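Side-chain contact in TPR repeat-containing protein YrrB (PDB 2Q7F), which is a monomeric TPR protein that could mediate complex formation among RNA sulfuration components, RNA processing components and aminoacyl-tRNA synthetases: residues A[61-64]-A[65-68]. Residues are numbered along the deposited sequence; the frame is centred on the assembly and turned at random.
Sequences INFA and NLLS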
ATOM      1  N   ILE A  61     -23.324   1.702  -0.309  1.00 55.92           N
ATOM      2  CA  ILE A  61     -21.918   1.340  -0.488  1.00 55.18           C
ATOM      3  C   ILE A  61     -21.676   0.803  -1.898  1.00 54.80           C
ATOM      4  O   ILE A  61     -20.733   1.223  -2.571  1.00 54.79           O
ATOM      5  CB  ILE A  61     -21.420   0.314   0.562  1.00 55.08           C
ATOM      6  CG1 ILE A  61     -21.663   0.832   1.984  1.00 54.79           C
ATOM      7  CG2 ILE A  61     -19.943   0.019   0.343  1.00 54.32           C
ATOM      8  CD1 ILE A  61     -21.447  -0.206   3.071  1.00 55.06           C
ATOM      9  N   ASN A  62     -22.540  -0.107  -2.340  1.00 54.04           N
ATOM     10  CA  ASN A  62     -22.440  -0.667  -3.680  1.00 53.38           C
ATOM     11  C   ASN A  62     -22.497   0.387  -4.764  1.00 53.09           C
ATOM     12  O   ASN A  62     -21.736   0.316  -5.738  1.00 53.16           O
ATOM     13  CB  ASN A  62     -23.543  -1.682  -3.917  1.00 53.47           C
ATOM     14  CG  ASN A  62     -23.373  -2.929  -3.100  1.00 53.80           C
ATOM     15  OD1 ASN A  62     -24.339  -3.652  -2.867  1.00 55.59           O
ATOM     16  ND2 ASN A  62     -22.149  -3.198  -2.654  1.00 53.56           N
ATOM     17  N   PHE A  63     -23.390   1.364  -4.599  1.00 52.53           N
ATOM     18  CA  PHE A  63     -23.515   2.433  -5.580  1.00 52.19           C
ATOM     19  C   PHE A  63     -22.272   3.312  -5.588  1.00 51.91           C
ATOM     20  O   PHE A  63     -21.824   3.742  -6.652  1.00 52.13           O
ATOM     21  CB  PHE A  63     -24.779   3.268  -5.364  1.00 52.22           C
ATOM     22  CG  PHE A  63     -25.099   4.194  -6.519  1.00 52.73           C
ATOM     23  CD1 PHE A  63     -25.111   3.724  -7.831  1.00 53.57           C
ATOM     24  CD2 PHE A  63     -25.393   5.530  -6.294  1.00 52.88           C
ATOM     25  CE1 PHE A  63     -25.406   4.580  -8.898  1.00 53.07           C
ATOM     26  CE2 PHE A  63     -25.684   6.396  -7.359  1.00 52.31           C
ATOM     27  CZ  PHE A  63     -25.693   5.921  -8.655  1.00 52.23           C
ATOM     28  N   ALA A  64     -21.709   3.548  -4.404  1.00 51.33           N
ATOM     29  CA  ALA A  64     -20.462   4.299  -4.259  1.00 50.85           C
ATOM     30  C   ALA A  64     -19.273   3.565  -4.888  1.00 50.46           C
ATOM     31  O   ALA A  64     -18.422   4.190  -5.532  1.00 50.27           O
ATOM     32  CB  ALA A  64     -20.199   4.609  -2.804  1.00 50.72           C
ATOM     33  N   ASN A  65     -19.220   2.245  -4.704  1.00 50.17           N
ATOM     34  CA  ASN A  65     -18.241   1.403  -5.404  1.00 49.83           C
ATOM     35  C   ASN A  65     -18.362   1.516  -6.922  1.00 49.35           C
ATOM     36  O   ASN A  65     -17.362   1.535  -7.634  1.00 49.27           O
ATOM     37  CB  ASN A  65     -18.358  -0.067  -4.981  1.00 49.63           C
ATOM     38  CG  ASN A  65     -17.982  -0.296  -3.522  1.00 50.22           C
ATOM     39  OD1 ASN A  65     -17.336   0.541  -2.895  1.00 51.51           O
ATOM     40  ND2 ASN A  65     -18.401  -1.436  -2.973  1.00 48.92           N
ATOM     41  N   LEU A  66     -19.591   1.590  -7.413  1.00 49.11           N
ATOM     42  CA  LEU A  66     -19.814   1.721  -8.838  1.00 48.96           C
ATOM     43  C   LEU A  66     -19.320   3.102  -9.292  1.00 49.06           C
ATOM     44  O   LEU A  66     -18.570   3.205 -10.261  1.00 49.34           O
ATOM     45  CB  LEU A  66     -21.294   1.484  -9.153  1.00 48.70           C
ATOM     46  CG  LEU A  66     -21.900   1.321 -10.560  1.00 48.95           C
ATOM     47  CD1 LEU A  66     -22.560   2.607 -11.019  1.00 49.52           C
ATOM     48  CD2 LEU A  66     -20.939   0.791 -11.616  1.00 47.33           C
ATOM     49  N   LEU A  67     -19.690   4.145  -8.551  1.00 48.74           N
ATOM     50  CA  LEU A  67     -19.301   5.513  -8.883  1.00 48.71           C
ATOM     51  C   LEU A  67     -17.795   5.752  -8.910  1.00 48.74           C
ATOM     52  O   LEU A  67     -17.320   6.555  -9.707  1.00 47.87           O
ATOM     53  CB  LEU A  67     -19.982   6.512  -7.948  1.00 48.56           C
ATOM     54  CG  LEU A  67     -21.502   6.640  -8.050  1.00 48.00           C
ATOM     55  CD1 LEU A  67     -21.996   7.496  -6.901  1.00 47.74           C
ATOM     56  CD2 LEU A  67     -21.946   7.214  -9.391  1.00 46.61           C
ATOM     57  N   SER A  68     -17.062   5.051  -8.037  1.00 49.30           N
ATOM     58  CA  SER A  68     -15.588   5.065  -8.029  1.00 49.78           C
ATOM     59  C   SER A  68     -15.019   4.583  -9.351  1.00 50.04           C
ATOM     60  O   SER A  68     -14.070   5.174  -9.867  1.00 50.13           O
ATOM     61  CB  SER A  68     -15.029   4.144  -6.940  1.00 49.62           C
ATOM     62  OG  SER A  68     -15.380   4.567  -5.651  1.00 49.76           O
TER
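Two different first torsions bring Phe63 and Leu67 together one helical turn apart: CG of Phe63 is anti to the backbone N (chi1 -168°), which swings the ring along the helix, while CG of Leu67 is anti to its own carbonyl carbon (chi1 -66°), which lifts the isobutyl group to the ring. Leu67 CG then sits over the centre of one face, 4.2 Å from the ring centroid, a CH-pi contact. Both its methyls stay on that same face, CD1 lying 3.9 Å from Phe63 CE2 and CD2 reaching Phe63 CZ. Leu66 CD1 comes in obliquely at Phe63 CE1. Beyond the pair, Phe79 of helix 73-86 meets Phe63 edge-to-face, and Phe46 of helix 46-50 also touches it.

On another side of the helix, Ile61 and Asn65 run side by side, with Ile61 CG2 3.9 Å from Asn65 ND2. The amide turns its OD1 to the hydroxyl of Tyr80 in helix 73-86, a hydrogen bond between the two helices of TPR 2. Were Asn65 an alanine, the Tyr80 hydroxyl would probably lose its amide acceptor, and Ile61 CG2 the amide that lies against it. Beneath the side chains run the usual i to i+4 bonds: Asn65 N reaches Ile61 O at 2.8 Å, Leu67 N reaches Phe63 O, and Ser68 N reaches Ala64 O. The bond from OD1 to Tyr80 probably fixes the rotation of the Asn65 amide, while Leu67 and Phe79 hold the Phe63 ring by apolar and aromatic contacts, so polar and apolar chemistry together join the helix pair of TPR 2.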